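Local coordinates for beta-mannosidase (Trichoderma harzianum, PDB 4CVU), which probably hydrolyses terminal beta-linked mannose residues from the non-reducing ends of mannosides, as a fungal beta-mannosidase of glycoside hydrolase family 2, at residues G224-L229 / L258-T263; T105-D110 / G215-L220; L229-D234 / L340-R345; S269-I274 / T327-S332. One frame throughout, in Å; residues are numbered along the deposited sequence.

The four contacts run through two beta domains that precede the catalytic barrel expected in this family. Contact 2 lies in the galactose-binding-like domain; contacts 1, 3 and 4 share the seven-stranded sheet of the next domain. Contacts 1 and 2 have centres about 11 Å apart and meet at the interface between the two domains. Contact 3 shares Leu229 with contact 1 and lies about 10 Å from contact 4 between centres, with 340-345 pairing directly with 327-332. Leu258 of contact 1 packs against Met270, Val328 and Val330 of contact 4. The mannose at contact 1 belongs to a glycan attached to the protein, not to bound substrate.

Contact 1 (G224-L229 / L258-T263); sequences GELYSL and LDFLGT. With MAN (alpha-D-mannopyranose), chain E.
One face of the Phe260 ring is covered by Leu226, whose CD1 stands 4.2 Å from the ring centroid and 28° off the normal, a CH-pi contact. With its CG lodged between the backbone N and the carbonyl carbon (chi1 59°), Phe260 lies beside Leu226, the two side chains pointing the same way. The Tyr227 ring is approached obliquely: its CD2 is 4.1 Å from Leu261 CD1. Leu261 also meets Leu229 at about a right angle, with Leu229 CD1 3.8 Å from Leu261 CG. Branched leucines suit this place because each can touch two neighbours with separate methyls.

The backbones form a short antiparallel pairing. Tyr227 N donates to Leu261 O over 2.7 Å in a nearly straight bond, and Leu261 N returns a bond to Tyr227 O. Leu229 N reaches Asp259 O at 3.0 Å. The same oxygen also receives a bond from a water, 2.6 Å away, which is hydrogen-bonded to Ser228 OG as well. Beyond Leu261 the peptide bond to Gly262 is cis, and the strand stops there.

The Asp259 carboxylate bonds to a glycan attached to the protein: its OD1 accepts a 2.7 Å bond from O6 of the mannose. Thr298 OG1 also bonds to OD1, while Arg473 makes a salt bridge to OD2, so both oxygens are engaged. On the face bearing Ser228 and Phe260, both residues pack on Leu340 of strand 340-346; on the other, Tyr227 and Leu261 lean on strands 103-109 and 215-221 of the preceding domain.

Contact 2 (T105-D110 / G215-L220); sequences TWLVFD and GRIVQL
Two antiparallel strands of the galactose-binding-like domain, a beta-sandwich of jelly-roll type, make this contact: 105-109 and 215-220 are the inner pair of a four-stranded sheet. Trp106 pairs with Val218 and Val108 with Arg216 through two-way backbone hydrogen bonds, all four between 2.8 and 2.9 Å from N to O. Thr105, Leu107 and Phe109 fall at the non-hydrogen-bonded pairs, opposite Gln219, Ile217 and Gly215. Glycine suits the last of these because a CB would lie tightly against the Phe109 ring.

On the face of Leu107 and Ile217 the side chains run alongside each other, with Leu107 CD2 3.8 Å from Ile217 CG1. Ile217 CG2 reaches the methyl CG2 of Thr105, also at 3.8 Å. The beta-branched residues give compact, stiff filling in this buried layer. Gln219 lies beside Thr105 and donates from NE2 to Thr105 OG1 at 3.0 Å, almost exactly in its amide plane; the same NE2 also bonds to Ser98 O.

On the other face, Val108 CG2 packs 3.9 Å from Val218 CG2, and Leu220 CD1 comes obliquely to the indole of Trp106. This surface also receives Tyr227, Leu229 and Leu261 of the next domain.

Arg216 is bent at chi2 (-75°) and chi3 (-54°) and curls back past Val108 to Asp110. Their salt bridge is end-on and two-pronged: NH1 to Asp110 OD1 and NH2 to Asp110 OD2, each 2.9 Å. Gln134 NE2 also bonds to OD1. NH1 and NH2 come to their oxygens from above the carboxylate plane, while both oxygens lie near the guanidinium plane, 57° from it.

Contact 3 (L229-D234 / L340-R345); sequences LNTDID and LVSQRR
This is a contact across the interior of a folded-over sheet and not a backbone pairing: Thr231 faces Ser342, and Arg344 reaches over to Thr231, from two strands that form opposite margins of one antiparallel sheet. The axes of 229-234 and 340-345 approach no closer than 8.4 Å and run 55° apart, so side chains and water bridge the gap. The central link is a hydrogen bond of 2.8 Å between Thr231 OG1 and Ser342 OG, in which either hydroxyl could be the donor. Small hydroxyl residues suit the place because two short side chains span the distance while each hydroxyl can donate or accept a hydrogen bond. With OG anti to the backbone N (chi1 -175°), Ser342 directs its hydroxyl to Thr231 OG1.

The strands belong to an immunoglobulin-like beta-sandwich of family 2, the domain between the galactose-binding-like domain and the catalytic part. Beside the hydroxyl pair, Arg344 lays one face of its guanidinium over Thr231 CB, which stands 3.8 Å above the plane and offset toward the rim. The plane is fixed partly by its own strand: NH1 donates to Gln343 O at 3.1 Å, with that oxygen in the guanidinium plane.

Two waters complete the bridge. One donates to Asn230 OD1 and accepts from Arg344 NH2 at 2.9 Å; the other accepts from Arg344 NE at 2.8 Å and donates to Thr231 O. Arg344 CG approaches Ile233 CG1 at 4.3 Å, a loose contact. Helix 458-475 flanks the first strand, with Asn230 ND2 bonded to Tyr470 O.

Contact 4 (S269-I274 / T327-S332); sequences SMSVII and TVSVSS
Val272 and Val328 stand side by side and point the same way, with Val272 CG1 3.6 Å from Val328 CG2. Met270 slants across Val328 instead: its chain bends at chi3 (78°), placing CE 4.0 Å from Val328 CG1. Nearer the backbone, Met270 CG comes within 4.3 Å of Val330 CG2. The valines give this face compact, beta-branched side chains, a shape that favours extended backbone, and the flexible methionine can follow their contour. Leu258 packs on Met270, Val328 and Val330 from strand 252-261, and Leu289 on Met270 and Val272 from strand 283-294.

The opposite face is mostly hydroxyl-bearing, with Ile273 among the serines and Thr327, and is more exposed. There Ser269 pairs with Ser331, Ser271 with Ser329 and Ile273 with Thr327, each a hydrogen-bonded antiparallel pair, so six backbone bonds hold the strands together. Ser269 OG adds a weak bond to Ser331 O. Ser271 OG sits between its backbone N and carbonyl carbon (chi1 64°) and bonds a water at 3.3 Å, which makes weaker bonds to Ser329 O and Ser331 OG. A second water donates to Ile273 O at 2.8 Å and is also bonded to Thr327 OG1. Serine and threonine fit this partly exposed face because their hydroxyls can bond water and backbone carbonyls.

One strand face with apolar packing and one carrying mainly hydroxyls and water is the amphipathic pattern of a beta-sandwich layer; here strands 268-276 and 324-332 are neighbours in the immunoglobulin-like domain of the family 2 enzyme.

Contact 1 (G224-L229 / L258-T263)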
# COMPACT_ATOMS: atom_id res chain seq x y z
N GLY A 224 53.54 11.54 19.22
CA GLY A 224 53.08 10.30 18.60
C GLY A 224 52.57 10.49 17.18
O GLY A 224 52.93 11.44 16.47
N GLU A 225 51.72 9.55 16.78
CA GLU A 225 51.15 9.55 15.44
C GLU A 225 50.22 10.75 15.27
O GLU A 225 49.57 11.17 16.22
CB GLU A 225 50.36 8.25 15.25
CG GLU A 225 50.63 7.52 13.96
CD GLU A 225 49.53 6.52 13.59
OE1 GLU A 225 48.62 6.27 14.42
OE2 GLU A 225 49.57 5.98 12.47
N LEU A 226 50.16 11.30 14.08
CA LEU A 226 49.17 12.31 13.75
C LEU A 226 47.89 11.62 13.19
O LEU A 226 47.91 10.43 12.89
CB LEU A 226 49.74 13.29 12.73
CG LEU A 226 51.09 13.93 13.11
CD1 LEU A 226 51.50 14.92 12.03
CD2 LEU A 226 51.00 14.62 14.46
N TYR A 227 46.82 12.39 13.05
CA TYR A 227 45.57 11.90 12.43
C TYR A 227 45.28 12.63 11.11
O TYR A 227 45.33 13.84 11.06
CB TYR A 227 44.39 12.08 13.38
CG TYR A 227 43.08 11.77 12.68
CD1 TYR A 227 42.70 10.46 12.44
CD2 TYR A 227 42.27 12.78 12.21
CE1 TYR A 227 41.52 10.16 11.77
CE2 TYR A 227 41.10 12.50 11.52
CZ TYR A 227 40.72 11.20 11.32
OH TYR A 227 39.54 10.94 10.64
N SER A 228 44.96 11.88 10.07
CA SER A 228 44.72 12.46 8.75
C SER A 228 43.27 12.95 8.61
O SER A 228 42.34 12.17 8.74
CB SER A 228 45.01 11.43 7.66
OG SER A 228 44.65 11.95 6.40
N LEU A 229 43.09 14.24 8.33
CA LEU A 229 41.76 14.81 8.10
C LEU A 229 41.31 14.70 6.65
O LEU A 229 40.17 14.31 6.38
CB LEU A 229 41.74 16.29 8.49
CG LEU A 229 41.69 16.58 9.98
CD1 LEU A 229 42.15 17.99 10.27
CD2 LEU A 229 40.30 16.32 10.55
N LEU A 258 48.58 17.51 2.71
CA LEU A 258 47.87 16.72 3.73
C LEU A 258 47.41 17.56 4.92
O LEU A 258 48.24 18.22 5.56
CB LEU A 258 48.80 15.63 4.26
CG LEU A 258 48.93 14.33 3.45
CD1 LEU A 258 49.73 14.51 2.17
CD2 LEU A 258 49.60 13.28 4.34
N ASP A 259 46.11 17.50 5.24
CA ASP A 259 45.55 18.12 6.44
C ASP A 259 45.55 17.10 7.58
O ASP A 259 45.35 15.91 7.34
CB ASP A 259 44.13 18.64 6.18
CG ASP A 259 44.08 19.64 5.03
OD1 ASP A 259 45.02 20.44 4.92
OD2 ASP A 259 43.11 19.62 4.23
N PHE A 260 45.76 17.55 8.82
CA PHE A 260 45.92 16.64 9.97
C PHE A 260 45.61 17.29 11.33
O PHE A 260 45.46 18.50 11.43
CB PHE A 260 47.35 16.06 9.97
CG PHE A 260 48.44 17.11 10.06
CD1 PHE A 260 48.87 17.60 11.29
CD2 PHE A 260 49.01 17.64 8.91
CE1 PHE A 260 49.86 18.59 11.37
CE2 PHE A 260 49.98 18.63 8.98
CZ PHE A 260 50.41 19.11 10.20
N LEU A 261 45.46 16.45 12.35
CA LEU A 261 45.55 16.86 13.75
C LEU A 261 46.73 16.05 14.39
O LEU A 261 47.00 14.97 13.93
CB LEU A 261 44.23 16.54 14.47
CG LEU A 261 42.91 17.02 13.85
CD1 LEU A 261 41.72 16.24 14.41
CD2 LEU A 261 42.68 18.52 14.04
N GLY A 262 47.48 16.52 15.40
CA GLY A 262 47.66 17.89 15.82
C GLY A 262 49.07 18.44 15.51
O GLY A 262 49.23 19.28 14.62
N THR A 263 50.12 17.98 16.22
CA THR A 263 51.44 18.70 16.18
C THR A 263 52.54 18.06 15.31
O THR A 263 53.12 17.04 15.69
CB THR A 263 52.02 18.92 17.59
OG1 THR A 263 51.04 19.51 18.44
CG2 THR A 263 53.23 19.84 17.53
C1 MAN E . 43.10 26.91 5.03
C2 MAN E . 43.23 26.75 6.53
C3 MAN E . 44.59 26.15 6.85
C4 MAN E . 44.86 24.89 6.00
C5 MAN E . 44.50 25.09 4.53
C6 MAN E . 44.59 23.78 3.76
O2 MAN E . 42.22 25.87 7.00
O3 MAN E . 44.62 25.78 8.22
O4 MAN E . 46.23 24.55 6.02
O5 MAN E . 43.24 25.64 4.40
O6 MAN E . 43.77 22.77 4.30
O HOH W 1 45.99 13.99 5.65

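Contact 2 (T105-D110 / G215-L220)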
# COMPACT_ATOMS: atom_id res chain seq x y z
N THR A 105 42.12 14.99 22.82
CA THR A 105 40.93 14.27 22.40
C THR A 105 40.12 15.14 21.46
O THR A 105 39.66 16.21 21.86
CB THR A 105 40.06 13.89 23.62
OG1 THR A 105 40.83 13.11 24.54
CG2 THR A 105 38.83 13.08 23.20
N TRP A 106 39.93 14.66 20.22
CA TRP A 106 39.17 15.37 19.20
C TRP A 106 37.89 14.63 18.79
O TRP A 106 37.85 13.41 18.76
CB TRP A 106 40.03 15.55 17.94
CG TRP A 106 41.19 16.48 18.12
CD1 TRP A 106 42.43 16.16 18.60
CD2 TRP A 106 41.22 17.88 17.83
NE1 TRP A 106 43.24 17.28 18.62
CE2 TRP A 106 42.52 18.35 18.15
CE3 TRP A 106 40.28 18.79 17.33
CZ2 TRP A 106 42.90 19.69 17.99
CZ3 TRP A 106 40.64 20.10 17.15
CH2 TRP A 106 41.95 20.56 17.50
N LEU A 107 36.86 15.41 18.49
CA LEU A 107 35.70 14.91 17.75
C LEU A 107 35.93 15.25 16.29
O LEU A 107 36.20 16.40 15.94
CB LEU A 107 34.40 15.57 18.22
CG LEU A 107 34.06 15.45 19.71
CD1 LEU A 107 32.78 16.20 20.03
CD2 LEU A 107 33.93 13.99 20.10
N VAL A 108 35.81 14.25 15.42
CA VAL A 108 35.90 14.48 13.98
C VAL A 108 34.61 14.01 13.33
O VAL A 108 34.26 12.84 13.43
CB VAL A 108 37.11 13.77 13.35
CG1 VAL A 108 37.20 14.12 11.87
CG2 VAL A 108 38.41 14.19 14.04
N PHE A 109 33.93 14.94 12.66
CA PHE A 109 32.63 14.69 12.02
C PHE A 109 32.75 14.92 10.52
O PHE A 109 32.98 16.05 10.07
CB PHE A 109 31.56 15.63 12.57
CG PHE A 109 31.25 15.42 14.04
CD1 PHE A 109 30.61 14.27 14.47
CD2 PHE A 109 31.56 16.40 14.97
CE1 PHE A 109 30.29 14.07 15.79
CE2 PHE A 109 31.25 16.21 16.31
CZ PHE A 109 30.63 15.05 16.73
N ASP A 110 32.62 13.86 9.74
CA ASP A 110 32.71 14.01 8.29
C ASP A 110 31.43 14.64 7.68
O ASP A 110 31.45 15.15 6.54
CB ASP A 110 33.04 12.69 7.61
CG ASP A 110 34.44 12.20 7.93
OD1 ASP A 110 35.20 12.87 8.66
OD2 ASP A 110 34.77 11.11 7.46
N GLY A 215 31.78 9.55 11.48
CA GLY A 215 32.40 10.38 12.49
C GLY A 215 33.11 9.53 13.51
O GLY A 215 32.84 8.35 13.64
N ARG A 216 34.02 10.14 14.25
CA ARG A 216 34.76 9.39 15.25
C ARG A 216 35.43 10.27 16.28
O ARG A 216 35.46 11.47 16.14
CB ARG A 216 35.74 8.42 14.60
CG ARG A 216 37.08 8.95 14.18
CD ARG A 216 37.11 9.81 12.94
NE ARG A 216 36.51 9.22 11.76
CZ ARG A 216 36.20 9.92 10.68
NH1 ARG A 216 36.45 11.19 10.64
NH2 ARG A 216 35.59 9.36 9.68
N ILE A 217 35.92 9.64 17.34
CA ILE A 217 36.72 10.32 18.34
C ILE A 217 38.17 9.91 18.19
O ILE A 217 38.47 8.74 18.04
CB ILE A 217 36.30 10.00 19.77
CG1 ILE A 217 34.81 10.27 19.96
CG2 ILE A 217 37.03 10.89 20.73
CD1 ILE A 217 34.24 9.74 21.26
N VAL A 218 39.07 10.90 18.16
CA VAL A 218 40.49 10.64 17.98
C VAL A 218 41.26 11.11 19.22
O VAL A 218 41.17 12.28 19.58
CB VAL A 218 41.05 11.38 16.76
CG1 VAL A 218 42.51 10.99 16.50
CG2 VAL A 218 40.21 11.10 15.53
N GLN A 219 41.96 10.17 19.88
CA GLN A 219 42.88 10.50 20.98
C GLN A 219 44.34 10.42 20.53
O GLN A 219 44.84 9.36 20.14
CB GLN A 219 42.63 9.63 22.21
CG GLN A 219 41.71 10.33 23.19
CD GLN A 219 41.54 9.59 24.50
OE1 GLN A 219 41.74 8.37 24.59
NE2 GLN A 219 41.18 10.33 25.54
N LEU A 220 45.01 11.58 20.58
CA LEU A 220 46.39 11.74 20.12
C LEU A 220 47.34 11.97 21.29
O LEU A 220 47.12 12.88 22.08
CB LEU A 220 46.51 12.93 19.18
CG LEU A 220 45.57 12.93 17.98
CD1 LEU A 220 45.77 14.24 17.22
CD2 LEU A 220 45.81 11.72 17.09

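Contact 3 (L229-D234 / L340-R345)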
# COMPACT_ATOMS: atom_id res chain seq x y z
N LEU A 229 43.09 14.24 8.33
CA LEU A 229 41.76 14.81 8.10
C LEU A 229 41.31 14.70 6.65
O LEU A 229 40.17 14.31 6.38
CB LEU A 229 41.74 16.29 8.49
CG LEU A 229 41.69 16.58 9.98
CD1 LEU A 229 42.15 17.99 10.27
CD2 LEU A 229 40.30 16.32 10.55
N ASN A 230 42.20 15.06 5.74
CA ASN A 230 41.86 15.27 4.33
C ASN A 230 43.18 15.40 3.52
O ASN A 230 44.19 15.90 4.03
CB ASN A 230 41.04 16.56 4.17
CG ASN A 230 40.42 16.71 2.79
OD1 ASN A 230 40.28 15.74 2.06
ND2 ASN A 230 40.02 17.94 2.44
N THR A 231 43.17 14.96 2.26
CA THR A 231 44.39 14.91 1.44
C THR A 231 44.10 15.33 -0.00
O THR A 231 43.27 14.71 -0.67
CB THR A 231 45.00 13.50 1.47
OG1 THR A 231 45.39 13.15 2.82
CG2 THR A 231 46.22 13.41 0.56
N ASP A 232 44.78 16.38 -0.46
CA ASP A 232 44.65 16.87 -1.83
C ASP A 232 45.82 16.32 -2.62
O ASP A 232 46.99 16.67 -2.33
CB ASP A 232 44.63 18.41 -1.84
CG ASP A 232 44.42 19.00 -3.26
OD1 ASP A 232 44.69 18.32 -4.29
OD2 ASP A 232 44.01 20.20 -3.33
N ILE A 233 45.53 15.45 -3.59
CA ILE A 233 46.52 14.99 -4.58
C ILE A 233 46.15 15.63 -5.90
O ILE A 233 44.96 15.53 -6.35
CB ILE A 233 46.52 13.47 -4.76
CG1 ILE A 233 46.68 12.71 -3.42
CG2 ILE A 233 47.62 13.06 -5.73
CD1 ILE A 233 47.98 12.99 -2.69
N ASP A 234 47.12 16.31 -6.49
CA ASP A 234 46.90 17.02 -7.76
C ASP A 234 47.97 16.51 -8.72
O ASP A 234 49.16 16.79 -8.55
CB ASP A 234 47.01 18.53 -7.57
CG ASP A 234 46.43 19.33 -8.74
OD1 ASP A 234 45.66 18.78 -9.59
OD2 ASP A 234 46.73 20.52 -8.81
N LEU A 340 52.60 10.43 10.06
CA LEU A 340 51.38 10.67 9.27
C LEU A 340 51.47 9.92 7.94
O LEU A 340 52.40 10.10 7.18
CB LEU A 340 51.16 12.17 9.03
CG LEU A 340 49.98 12.63 8.18
CD1 LEU A 340 48.66 12.25 8.85
CD2 LEU A 340 50.05 14.13 7.97
N VAL A 341 50.50 9.06 7.67
CA VAL A 341 50.45 8.27 6.45
C VAL A 341 49.07 8.44 5.81
O VAL A 341 48.07 8.43 6.51
CB VAL A 341 50.73 6.78 6.75
CG1 VAL A 341 50.73 5.95 5.48
CG2 VAL A 341 52.06 6.63 7.47
N SER A 342 49.02 8.65 4.51
CA SER A 342 47.74 8.84 3.80
C SER A 342 47.81 8.10 2.48
O SER A 342 48.84 8.13 1.81
CB SER A 342 47.49 10.32 3.53
OG SER A 342 46.22 10.52 2.95
N GLN A 343 46.72 7.43 2.12
CA GLN A 343 46.66 6.69 0.87
C GLN A 343 45.42 7.07 0.07
O GLN A 343 44.34 7.15 0.62
CB GLN A 343 46.64 5.20 1.17
CG GLN A 343 46.67 4.33 -0.07
CD GLN A 343 46.76 2.86 0.28
OE1 GLN A 343 47.39 2.48 1.28
NE2 GLN A 343 46.14 2.02 -0.53
N ARG A 344 45.61 7.33 -1.21
CA ARG A 344 44.54 7.56 -2.15
C ARG A 344 44.74 6.73 -3.42
O ARG A 344 45.86 6.31 -3.73
CB ARG A 344 44.49 9.06 -2.50
CG ARG A 344 44.06 9.97 -1.35
CD ARG A 344 42.69 9.64 -0.81
NE ARG A 344 42.20 10.61 0.17
CZ ARG A 344 42.37 10.54 1.48
NH1 ARG A 344 43.03 9.55 2.03
NH2 ARG A 344 41.86 11.47 2.26
N ARG A 345 43.67 6.50 -4.17
CA ARG A 345 43.78 5.90 -5.49
C ARG A 345 43.64 6.99 -6.55
O ARG A 345 42.72 7.79 -6.52
CB ARG A 345 42.76 4.78 -5.68
CG ARG A 345 42.92 4.05 -7.01
CD ARG A 345 42.07 2.79 -7.14
NE ARG A 345 40.65 3.10 -7.21
CZ ARG A 345 39.67 2.23 -7.38
NH1 ARG A 345 39.93 0.94 -7.54
NH2 ARG A 345 38.41 2.66 -7.43
O HOH W 2 39.42 13.11 2.32
O HOH W 3 40.61 12.92 -0.20

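Contact 4 (S269-I274 / T327-S332)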
# COMPACT_ATOMS: atom_id res chain seq x y z
N SER A 269 59.70 15.87 6.57
CA SER A 269 60.03 15.34 5.25
C SER A 269 58.94 14.39 4.72
O SER A 269 58.26 13.73 5.50
CB SER A 269 61.33 14.56 5.33
OG SER A 269 61.10 13.28 5.91
N MET A 270 58.84 14.28 3.39
CA MET A 270 57.77 13.51 2.76
C MET A 270 58.32 12.57 1.69
O MET A 270 59.18 12.93 0.88
CB MET A 270 56.73 14.45 2.13
CG MET A 270 56.12 15.48 3.08
SD MET A 270 55.12 16.71 2.19
CE MET A 270 53.63 15.73 1.94
N SER A 271 57.80 11.36 1.70
CA SER A 271 58.13 10.36 0.70
C SER A 271 56.83 9.74 0.16
O SER A 271 55.79 9.79 0.83
CB SER A 271 58.98 9.27 1.32
OG SER A 271 58.23 8.60 2.32
N VAL A 272 56.89 9.17 -1.05
CA VAL A 272 55.73 8.53 -1.67
C VAL A 272 56.09 7.23 -2.36
O VAL A 272 57.17 7.12 -2.94
CB VAL A 272 55.02 9.44 -2.69
CG1 VAL A 272 54.43 10.66 -1.99
CG2 VAL A 272 55.96 9.87 -3.82
N ILE A 273 55.19 6.25 -2.27
CA ILE A 273 55.24 5.05 -3.10
C ILE A 273 54.00 5.04 -3.98
O ILE A 273 52.87 5.12 -3.49
CB ILE A 273 55.28 3.75 -2.24
CG1 ILE A 273 56.55 3.73 -1.35
CG2 ILE A 273 55.26 2.52 -3.13
CD1 ILE A 273 56.41 2.87 -0.11
N ILE A 274 54.21 4.98 -5.29
CA ILE A 274 53.14 4.92 -6.27
C ILE A 274 53.22 3.57 -6.94
O ILE A 274 54.21 3.25 -7.58
CB ILE A 274 53.25 6.04 -7.32
CG1 ILE A 274 53.34 7.42 -6.65
CG2 ILE A 274 52.08 5.97 -8.29
CD1 ILE A 274 53.38 8.59 -7.61
N THR A 327 50.69 6.10 -1.70
CA THR A 327 50.79 6.22 -0.25
C THR A 327 51.84 7.29 0.07
O THR A 327 52.97 7.24 -0.44
CB THR A 327 51.18 4.87 0.40
OG1 THR A 327 50.22 3.87 0.03
CG2 THR A 327 51.23 4.98 1.91
N VAL A 328 51.44 8.27 0.89
CA VAL A 328 52.29 9.41 1.24
C VAL A 328 52.60 9.35 2.72
O VAL A 328 51.69 9.36 3.53
CB VAL A 328 51.57 10.75 0.97
CG1 VAL A 328 52.46 11.92 1.36
CG2 VAL A 328 51.16 10.87 -0.49
N SER A 329 53.89 9.32 3.08
CA SER A 329 54.31 9.27 4.48
C SER A 329 55.04 10.56 4.88
O SER A 329 55.87 11.08 4.13
CB SER A 329 55.24 8.06 4.73
OG SER A 329 54.64 6.85 4.30
N VAL A 330 54.72 11.06 6.07
CA VAL A 330 55.36 12.24 6.62
C VAL A 330 56.21 11.83 7.82
O VAL A 330 55.71 11.27 8.80
CB VAL A 330 54.33 13.31 7.03
CG1 VAL A 330 55.04 14.55 7.56
CG2 VAL A 330 53.43 13.67 5.86
N SER A 331 57.51 12.11 7.72
CA SER A 331 58.45 11.83 8.81
C SER A 331 59.10 13.11 9.30
O SER A 331 59.09 14.15 8.63
CB SER A 331 59.53 10.85 8.37
OG SER A 331 59.07 9.53 8.49
N SER A 332 59.67 13.00 10.50
CA SER A 332 60.24 14.14 11.20
C SER A 332 61.69 13.85 11.53
O SER A 332 62.01 12.75 11.97
CB SER A 332 59.46 14.40 12.49
OG SER A 332 59.53 15.76 12.84
O HOH W 4 58.39 10.00 5.29
O HOH W 5 51.33 3.00 -2.46